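Local structure of Ral guanine nucleotide dissociation stimulator-like 2 (Mus musculus, 4JGW) at residues A58-R61 with H62-A66; A85-S88 with T89-F93; T115-A118 with I119-S123; D142-E145 with S146-R150. The protein probably acts as a guanine nucleotide exchange factor, may be an effector of Ras and/or Rap, and binds GTP-bound Rap 1A and H-Ras in vitro. One frame throughout, in Å; residues are numbered along the deposited sequence.

Contact 1: A58-R61 with H62-A66; sequences ALVR and HLLDA
Val-60 and Leu-64 meet across the C-terminal end of helix 56-63, Leu-64 being the first residue past it, with CG1 of Val-60 4.3 Å from CD1 of Leu-64. Backbone hydrogen bonds hold the turn: Leu-63 N donates to Leu-59 O at 2.8 Å, and Leu-64 N to Val-60 O at 3.0 Å. Leu-64 N also makes a weak bond of 3.4 Å to Arg-61 O as the helix gives out.

On the buried side Leu-63 packs against helices 75-82 and 108-128, while Val-60 lies on helix 89-101, which places this short helix among the packed helices of the N-terminal Ras-GEF (REM) domain. His-62 belongs to the same tight part. Its CB lies 3.6 Å from Ala-58 O, and with CG anti to the backbone N (chi1 -172°) its ring makes edge-to-face contacts with Phe-26 and Phe-75 while NE2 bonds to Asp-72.

The looser side is that of Arg-61 and Asp-65, both partly exposed. The Arg-61 chain bends at chi3 (-70°) and folds back along its own helix, laying one guanidinium face over Ala-58 CA near the rim of the group; a long, weak ion pair links NH2 to Asp-22. Asp-65 turns OD1 forward, where it weakly caps Arg-67 N ahead of the next helix.

Contact 2: A85-S88 with T89-F93; sequences AFTS and TPALF
Ser-88 reaches over the first turn of helix 89-101 with its hydroxyl and accepts a weak hydrogen bond from Ala-91 N, OG to N 3.3 Å with an N-H...O angle of 151°. What makes this possible is the first torsion: at chi1 74° OG sits between the backbone N and the carbonyl carbon of its own residue, which brings it above the start of the helix. There it also touches carbon, lying 3.3 Å from Ala-91 CB and 3.5 Å from Pro-90 CG, so the oxygen rests against both the proline ring and the alanine methyl.

This is an N-cap, the serine occupying the position just before a helix of the N-terminal Ras-GEF (REM) domain and serving an amide of the first turn. The helix proper begins with a shorter backbone bond, Leu-92 N to Ser-88 O at 2.8 Å, so that one residue supplies both a side-chain and a main-chain acceptor.

Thr-87 adds a second oxygen beside the same methyl. Its OG1 points away from its own backbone N (chi1 -175°) and comes within 3.4 Å of Ala-91 CB, a van der Waals contact.

Thr-89 directs its side chain away from 85-88, and its OG1 is hydrogen-bonded to His-83 NE2 and Arg-84 NE. Leu-92 puts CB 3.5 Å from Ser-88 O, and its side chain packs on Val-60 and Trp-125.

Contact 3: T115-A118 with I119-S123; sequences TGVA and ISVLS
Thr-115 and Ile-119 face each other across one turn of helix 108-128, a long alpha-helix of the N-terminal Ras-GEF (REM) domain that lies between helix 138-151 and the end of helix 56-63. Four successive main-chain hydrogen bonds tie 115-118 to 119-122 in the regular i to i+4 pattern. The shortest runs from Val-121 N to Val-117 O, 2.8 Å, and the longest from Ser-120 N to Gly-116 O, 3.0 Å; all four are fairly straight, the N-H...O angle reaching 167° at Ile-119. Phi and psi stay helical throughout.

Apolar contacts follow the same spacing. CG1 of Val-117 and CG2 of Val-121 are 4.3 Å apart on the side turned to 62-66, where Val-117 packs on Ala-66 and Val-121 on Leu-63. Thr-115 CG2 and Ile-119 CG1 approach to 4.4 Å on the side facing helix 138-151, both side chains also resting on Leu-148. Ala-118, whose methyl leads away from the following turn, instead meets Leu-64, just past helix 56-63, and Leu-100 of helix 89-101.

Side-chain carbons also lie against carbonyl oxygens of the preceding turn. In Leu-122 CG stands beside the backbone N (chi1 -70°) and 3.3 Å from Ala-118 O. Ile-119 does likewise: its CG1 branch, anti to the carbonyl carbon (chi1 -61°), leans back along the helix until CG1 is 3.1 Å from Thr-115 O.

Contact 4: D142-E145 with S146-R150; sequences DRLE and SFLLR
Asp-142 O takes the i+4 bond from Ser-146 N at 3.1 Å, and the same backbone pattern repeats in helix 138-151 from Leu-148 N to Leu-144 O and from Leu-149 N to Glu-145 O; Phe-147 N bonds weakly to Leu-144 O as well. Asp-142 O has a second donor, the Ser-146 hydroxyl, with OG 2.9 Å away in the carbonyl plane, on a lone pair. A chi1 of 68° folds OG back over the preceding turn, so the two donors of one serine grip one oxygen.

Leu-144 and Leu-148 cross obliquely, CG of the first 4.1 Å from CD1 of the second. Their side, with Phe-147, is the buried face by which this helix of the N-terminal Ras-GEF (REM) domain packs on helices 89-101 and 108-128. The Phe-147 ring presents its edge to Leu-144 O, with CD2 3.8 Å from that oxygen.

A water bridges the turns, donating to Arg-143 O at 2.7 Å and accepting from Arg-150 NH2 at 2.9 Å. Three salt bridges reach neighbouring parts of the domain: Arg-150 to Glu-104, Arg-143 to Asp-98, and Glu-145 to Arg-171. On the exposed flank Leu-149 sets CD1 3.3 Å from Glu-145 O.

How the contacts relate
All four contacts belong to the N-terminal Ras-GEF (REM) part and come in series, each closing before the next opens. Contact 3, on helix 108-128, sits in the middle: its centre is about 11 Å from that of contact 1 and about 13 Å from that of contact 4, and it touches both. Contacts 1 and 4 do not meet, their nearest atoms being about 9 Å apart. Contact 2, at the start of helix 89-101, touches all three others, through Leu-92 and Phe-86 to contact 1 and Phe-93 to contacts 3 and 4. Turns of helices 56-63, 89-101, 108-128 and 138-151 thus pack together, Leu-122, Phe-93 and Leu-144 meeting where contacts 2, 3 and 4 join.

Contact 1: A58-R61 with H62-A66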
loop_
_atom_site.group_PDB
_atom_site.type_symbol
_atom_site.label_atom_id
_atom_site.label_comp_id
_atom_site.label_asym_id
_atom_site.label_seq_id
_atom_site.Cartn_x
_atom_site.Cartn_y
_atom_site.Cartn_z
ATOM N N ALA A 58 3.378 26.148 9.437
ATOM C CA ALA A 58 2.402 26.696 8.494
ATOM C C ALA A 58 1.441 25.624 7.984
ATOM O O ALA A 58 0.272 25.909 7.710
ATOM C CB ALA A 58 3.107 27.375 7.332
ATOM N N LEU A 59 1.940 24.395 7.859
ATOM C CA LEU A 59 1.107 23.256 7.480
ATOM C C LEU A 59 0.009 23.025 8.516
ATOM O O LEU A 59 -1.137 22.749 8.159
ATOM C CB LEU A 59 1.947 21.982 7.303
ATOM C CG LEU A 59 3.058 21.928 6.245
ATOM C CD1 LEU A 59 3.616 20.515 6.132
ATOM C CD2 LEU A 59 2.596 22.417 4.881
ATOM N N VAL A 60 0.372 23.160 9.792
ATOM C CA VAL A 60 -0.559 22.968 10.904
ATOM C C VAL A 60 -1.601 24.091 10.986
ATOM O O VAL A 60 -2.762 23.836 11.315
ATOM C CB VAL A 60 0.194 22.788 12.251
ATOM C CG1 VAL A 60 -0.769 22.798 13.441
ATOM C CG2 VAL A 60 1.000 21.492 12.236
ATOM N N ARG A 61 -1.185 25.323 10.681
ATOM C CA ARG A 61 -2.109 26.463 10.613
ATOM C C ARG A 61 -3.173 26.230 9.543
ATOM O O ARG A 61 -4.361 26.448 9.782
ATOM C CB ARG A 61 -1.367 27.779 10.341
ATOM C CG ARG A 61 -0.613 28.346 11.537
ATOM C CD ARG A 61 -0.219 29.813 11.326
ATOM N NE ARG A 61 0.821 29.983 10.309
ATOM C CZ ARG A 61 2.131 29.939 10.545
ATOM N NH1 ARG A 61 2.593 29.726 11.772
ATOM N NH2 ARG A 61 2.989 30.105 9.547
ATOM N N HIS A 62 -2.728 25.778 8.372
ATOM C CA HIS A 62 -3.612 25.428 7.262
ATOM C C HIS A 62 -4.477 24.209 7.611
ATOM O O HIS A 62 -5.653 24.151 7.246
ATOM C CB HIS A 62 -2.776 25.177 6.001
ATOM C CG HIS A 62 -3.581 24.998 4.749
ATOM N ND1 HIS A 62 -4.443 25.960 4.268
ATOM C CD2 HIS A 62 -3.625 23.977 3.860
ATOM C CE1 HIS A 62 -4.997 25.533 3.147
ATOM N NE2 HIS A 62 -4.515 24.333 2.875
ATOM N N LEU A 63 -3.893 23.258 8.342
ATOM C CA LEU A 63 -4.600 22.056 8.805
ATOM C C LEU A 63 -5.822 22.410 9.654
ATOM O O LEU A 63 -6.894 21.821 9.493
ATOM C CB LEU A 63 -3.659 21.173 9.632
ATOM C CG LEU A 63 -3.667 19.637 9.573
ATOM C CD1 LEU A 63 -3.237 19.069 10.928
ATOM C CD2 LEU A 63 -4.995 19.030 9.141
ATOM N N LEU A 64 -5.652 23.380 10.550
ATOM C CA LEU A 64 -6.677 23.717 11.535
ATOM C C LEU A 64 -7.561 24.896 11.116
ATOM O O LEU A 64 -8.367 25.391 11.906
ATOM C CB LEU A 64 -6.043 23.957 12.915
ATOM C CG LEU A 64 -5.190 22.836 13.527
ATOM C CD1 LEU A 64 -4.783 23.195 14.944
ATOM C CD2 LEU A 64 -5.902 21.487 13.513
ATOM N N ASP A 65 -7.403 25.330 9.867
ATOM C CA ASP A 65 -8.247 26.362 9.281
ATOM C C ASP A 65 -9.553 25.735 8.798
ATOM O O ASP A 65 -9.542 24.755 8.047
ATOM C CB ASP A 65 -7.512 27.053 8.126
ATOM C CG ASP A 65 -8.294 28.222 7.533
ATOM O OD1 ASP A 65 -9.265 28.698 8.160
ATOM O OD2 ASP A 65 -7.924 28.672 6.429
ATOM N N ALA A 66 -10.672 26.314 9.232
ATOM C CA ALA A 66 -12.011 25.813 8.908
ATOM C C ALA A 66 -12.334 25.812 7.412
ATOM O O ALA A 66 -13.156 25.017 6.952
ATOM C CB ALA A 66 -13.065 26.600 9.677
#

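Contact 2: A85-S88 with T89-F93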
loop_
_atom_site.group_PDB
_atom_site.type_symbol
_atom_site.label_atom_id
_atom_site.label_comp_id
_atom_site.label_asym_id
_atom_site.label_seq_id
_atom_site.Cartn_x
_atom_site.Cartn_y
_atom_site.Cartn_z
ATOM N N ALA A 85 6.774 10.634 6.694
ATOM C CA ALA A 85 7.872 10.697 5.733
ATOM C C ALA A 85 8.794 11.895 5.970
ATOM O O ALA A 85 9.971 11.851 5.603
ATOM C CB ALA A 85 7.333 10.711 4.307
ATOM N N PHE A 86 8.263 12.956 6.579
ATOM C CA PHE A 86 9.029 14.195 6.793
ATOM C C PHE A 86 9.016 14.716 8.235
ATOM O O PHE A 86 9.862 15.529 8.611
ATOM C CB PHE A 86 8.595 15.297 5.809
ATOM C CG PHE A 86 7.120 15.615 5.844
ATOM C CD1 PHE A 86 6.627 16.607 6.684
ATOM C CD2 PHE A 86 6.227 14.933 5.019
ATOM C CE1 PHE A 86 5.264 16.907 6.713
ATOM C CE2 PHE A 86 4.865 15.228 5.040
ATOM C CZ PHE A 86 4.385 16.215 5.887
ATOM N N THR A 87 8.049 14.261 9.029
ATOM C CA THR A 87 7.988 14.589 10.456
ATOM C C THR A 87 7.650 13.324 11.254
ATOM O O THR A 87 7.878 12.214 10.770
ATOM C CB THR A 87 7.014 15.785 10.750
ATOM O OG1 THR A 87 7.074 16.133 12.138
ATOM C CG2 THR A 87 5.564 15.462 10.369
ATOM N N SER A 88 7.137 13.477 12.471
ATOM C CA SER A 88 6.667 12.328 13.241
ATOM C C SER A 88 5.301 12.602 13.861
ATOM O O SER A 88 4.885 13.758 13.982
ATOM C CB SER A 88 7.686 11.925 14.312
ATOM O OG SER A 88 7.690 12.836 15.394
ATOM N N THR A 89 4.612 11.528 14.238
ATOM C CA THR A 89 3.291 11.603 14.864
ATOM C C THR A 89 3.275 12.428 16.163
ATOM O O THR A 89 2.399 13.279 16.324
ATOM C CB THR A 89 2.683 10.190 15.072
ATOM O OG1 THR A 89 2.433 9.593 13.796
ATOM C CG2 THR A 89 1.379 10.250 15.855
ATOM N N PRO A 90 4.240 12.193 17.084
ATOM C CA PRO A 90 4.256 13.048 18.276
ATOM C C PRO A 90 4.609 14.506 17.963
ATOM O O PRO A 90 4.106 15.414 18.626
ATOM C CB PRO A 90 5.326 12.405 19.168
ATOM C CG PRO A 90 6.159 11.583 18.255
ATOM C CD PRO A 90 5.245 11.114 17.172
ATOM N N ALA A 91 5.457 14.717 16.957
ATOM C CA ALA A 91 5.834 16.063 16.529
ATOM C C ALA A 91 4.646 16.829 15.943
ATOM O O ALA A 91 4.454 18.008 16.249
ATOM C CB ALA A 91 6.983 16.006 15.530
ATOM N N LEU A 92 3.851 16.151 15.116
ATOM C CA LEU A 92 2.662 16.754 14.506
ATOM C C LEU A 92 1.567 17.017 15.539
ATOM O O LEU A 92 0.945 18.082 15.532
ATOM C CB LEU A 92 2.131 15.872 13.366
ATOM C CG LEU A 92 0.961 16.386 12.518
ATOM C CD1 LEU A 92 1.310 17.690 11.810
ATOM C CD2 LEU A 92 0.533 15.332 11.508
ATOM N N PHE A 93 1.341 16.037 16.415
ATOM C CA PHE A 93 0.395 16.155 17.524
ATOM C C PHE A 93 0.774 17.335 18.423
ATOM O O PHE A 93 -0.092 18.102 18.847
ATOM C CB PHE A 93 0.391 14.859 18.341
ATOM C CG PHE A 93 -0.881 14.606 19.114
ATOM C CD1 PHE A 93 -1.140 13.338 19.625
ATOM C CD2 PHE A 93 -1.816 15.615 19.332
ATOM C CE1 PHE A 93 -2.303 13.080 20.348
ATOM C CE2 PHE A 93 -2.983 15.365 20.049
ATOM C CZ PHE A 93 -3.226 14.095 20.557
#

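Contact 3: T115-A118 with I119-S123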
loop_
_atom_site.group_PDB
_atom_site.type_symbol
_atom_site.label_atom_id
_atom_site.label_comp_id
_atom_site.label_asym_id
_atom_site.label_seq_id
_atom_site.Cartn_x
_atom_site.Cartn_y
_atom_site.Cartn_z
ATOM N N THR A 115 -10.885 24.807 17.587
ATOM C CA THR A 115 -10.926 23.619 18.438
ATOM C C THR A 115 -11.806 22.546 17.794
ATOM O O THR A 115 -11.467 21.363 17.822
ATOM C CB THR A 115 -11.416 23.948 19.867
ATOM O OG1 THR A 115 -10.625 25.013 20.405
ATOM C CG2 THR A 115 -11.292 22.736 20.781
ATOM N N GLY A 116 -12.917 22.976 17.193
ATOM C CA GLY A 116 -13.804 22.088 16.444
ATOM C C GLY A 116 -13.126 21.452 15.243
ATOM O O GLY A 116 -13.323 20.268 14.965
ATOM N N VAL A 117 -12.324 22.242 14.529
ATOM C CA VAL A 117 -11.548 21.733 13.399
ATOM C C VAL A 117 -10.496 20.734 13.894
ATOM O O VAL A 117 -10.301 19.685 13.282
ATOM C CB VAL A 117 -10.887 22.871 12.578
ATOM C CG1 VAL A 117 -10.160 22.314 11.359
ATOM C CG2 VAL A 117 -11.931 23.884 12.131
ATOM N N ALA A 118 -9.846 21.060 15.010
ATOM C CA ALA A 118 -8.834 20.190 15.608
ATOM C C ALA A 118 -9.418 18.843 16.041
ATOM O O ALA A 118 -8.836 17.795 15.756
ATOM C CB ALA A 118 -8.141 20.887 16.777
ATOM N N ILE A 119 -10.567 18.881 16.718
ATOM C CA ILE A 119 -11.300 17.671 17.104
ATOM C C ILE A 119 -11.648 16.832 15.871
ATOM O O ILE A 119 -11.465 15.613 15.871
ATOM C CB ILE A 119 -12.598 18.007 17.909
ATOM C CG1 ILE A 119 -12.279 18.762 19.214
ATOM C CG2 ILE A 119 -13.437 16.749 18.175
ATOM C CD1 ILE A 119 -11.277 18.084 20.149
ATOM N N SER A 120 -12.133 17.499 14.825
ATOM C CA SER A 120 -12.487 16.842 13.566
ATOM C C SER A 120 -11.276 16.212 12.867
ATOM O O SER A 120 -11.359 15.083 12.374
ATOM C CB SER A 120 -13.198 17.825 12.631
ATOM O OG SER A 120 -13.426 17.250 11.357
ATOM N N VAL A 121 -10.163 16.943 12.828
ATOM C CA VAL A 121 -8.923 16.456 12.219
ATOM C C VAL A 121 -8.341 15.264 12.991
ATOM O O VAL A 121 -7.937 14.267 12.387
ATOM C CB VAL A 121 -7.871 17.593 12.073
ATOM C CG1 VAL A 121 -6.463 17.034 11.886
ATOM C CG2 VAL A 121 -8.239 18.511 10.913
ATOM N N LEU A 122 -8.317 15.372 14.319
ATOM C CA LEU A 122 -7.782 14.310 15.173
ATOM C C LEU A 122 -8.643 13.050 15.139
ATOM O O LEU A 122 -8.115 11.939 15.215
ATOM C CB LEU A 122 -7.585 14.799 16.613
ATOM C CG LEU A 122 -6.453 15.808 16.857
ATOM C CD1 LEU A 122 -6.665 16.558 18.166
ATOM C CD2 LEU A 122 -5.073 15.150 16.820
ATOM N N SER A 123 -9.959 13.221 15.015
ATOM C CA SER A 123 -10.869 12.083 14.871
ATOM C C SER A 123 -10.651 11.365 13.540
ATOM O O SER A 123 -10.576 10.135 13.501
ATOM C CB SER A 123 -12.336 12.504 15.040
ATOM O OG SER A 123 -12.706 13.496 14.097
#

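Contact 4: D142-E145 with S146-R150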
loop_
_atom_site.group_PDB
_atom_site.type_symbol
_atom_site.label_atom_id
_atom_site.label_comp_id
_atom_site.label_asym_id
_atom_site.label_seq_id
_atom_site.Cartn_x
_atom_site.Cartn_y
_atom_site.Cartn_z
ATOM N N ASP A 142 -2.103 14.547 27.060
ATOM C CA ASP A 142 -2.332 15.322 28.284
ATOM C C ASP A 142 -2.345 16.817 27.974
ATOM O O ASP A 142 -3.103 17.579 28.571
ATOM C CB ASP A 142 -1.255 15.020 29.333
ATOM C CG ASP A 142 -1.169 13.540 29.690
ATOM O OD1 ASP A 142 -2.174 12.811 29.526
ATOM O OD2 ASP A 142 -0.089 13.107 30.143
ATOM N N ARG A 143 -1.497 17.215 27.029
ATOM C CA ARG A 143 -1.424 18.584 26.531
ATOM C C ARG A 143 -2.744 19.001 25.875
ATOM O O ARG A 143 -3.157 20.158 25.974
ATOM C CB ARG A 143 -0.289 18.684 25.514
ATOM C CG ARG A 143 0.544 19.945 25.579
ATOM C CD ARG A 143 1.568 19.933 24.459
ATOM N NE ARG A 143 2.456 21.090 24.486
ATOM C CZ ARG A 143 3.409 21.327 23.589
ATOM N NH1 ARG A 143 3.604 20.491 22.575
ATOM N NH2 ARG A 143 4.169 22.408 23.701
ATOM N N LEU A 144 -3.400 18.050 25.212
ATOM C CA LEU A 144 -4.668 18.304 24.530
ATOM C C LEU A 144 -5.856 18.372 25.488
ATOM O O LEU A 144 -6.638 19.324 25.442
ATOM C CB LEU A 144 -4.922 17.252 23.442
ATOM C CG LEU A 144 -6.284 17.250 22.731
ATOM C CD1 LEU A 144 -6.457 18.473 21.834
ATOM C CD2 LEU A 144 -6.471 15.970 21.932
ATOM N N GLU A 145 -5.995 17.361 26.348
ATOM C CA GLU A 145 -7.168 17.266 27.220
ATOM C C GLU A 145 -7.162 18.278 28.371
ATOM O O GLU A 145 -8.220 18.624 28.898
ATOM C CB GLU A 145 -7.403 15.826 27.711
ATOM C CG GLU A 145 -6.651 15.402 28.966
ATOM C CD GLU A 145 -7.141 14.063 29.506
ATOM O OE1 GLU A 145 -6.887 13.024 28.857
ATOM O OE2 GLU A 145 -7.778 14.051 30.582
ATOM N N SER A 146 -5.975 18.759 28.741
ATOM C CA SER A 146 -5.855 19.847 29.710
ATOM C C SER A 146 -6.277 21.171 29.079
ATOM O O SER A 146 -6.795 22.048 29.765
ATOM C CB SER A 146 -4.430 19.949 30.263
ATOM O OG SER A 146 -3.517 20.365 29.261
ATOM N N PHE A 147 -6.048 21.302 27.773
ATOM C CA PHE A 147 -6.469 22.477 27.009
ATOM C C PHE A 147 -7.990 22.563 26.902
ATOM O O PHE A 147 -8.565 23.652 26.987
ATOM C CB PHE A 147 -5.825 22.472 25.614
ATOM C CG PHE A 147 -6.584 23.268 24.584
ATOM C CD1 PHE A 147 -6.406 24.644 24.476
ATOM C CD2 PHE A 147 -7.480 22.641 23.722
ATOM C CE1 PHE A 147 -7.112 25.382 23.527
ATOM C CE2 PHE A 147 -8.189 23.370 22.773
ATOM C CZ PHE A 147 -8.004 24.742 22.675
ATOM N N LEU A 148 -8.629 21.409 26.715
ATOM C CA LEU A 148 -10.080 21.322 26.536
ATOM C C LEU A 148 -10.852 21.641 27.815
ATOM O O LEU A 148 -11.869 22.336 27.773
ATOM C CB LEU A 148 -10.474 19.936 26.005
ATOM C CG LEU A 148 -10.055 19.587 24.571
ATOM C CD1 LEU A 148 -9.973 18.083 24.382
ATOM C CD2 LEU A 148 -11.001 20.207 23.548
ATOM N N LEU A 149 -10.364 21.126 28.943
ATOM C CA LEU A 149 -10.972 21.374 30.252
ATOM C C LEU A 149 -10.727 22.805 30.726
ATOM O O LEU A 149 -11.563 23.387 31.418
ATOM C CB LEU A 149 -10.445 20.375 31.290
ATOM C CG LEU A 149 -11.181 19.045 31.512
ATOM C CD1 LEU A 149 -11.141 18.130 30.289
ATOM C CD2 LEU A 149 -10.601 18.328 32.722
ATOM N N ARG A 150 -9.578 23.356 30.342
ATOM C CA ARG A 150 -9.183 24.721 30.686
ATOM C C ARG A 150 -10.041 25.757 29.957
ATOM O O ARG A 150 -10.339 26.820 30.505
ATOM C CB ARG A 150 -7.712 24.926 30.334
ATOM C CG ARG A 150 -6.966 25.947 31.172
ATOM C CD ARG A 150 -5.472 25.638 31.159
ATOM N NE ARG A 150 -4.939 25.547 29.798
ATOM C CZ ARG A 150 -3.989 24.697 29.411
ATOM N NH1 ARG A 150 -3.455 23.838 30.273
ATOM N NH2 ARG A 150 -3.577 24.697 28.150
HETATM O O HOH W 1 -2.151 22.421 26.945
#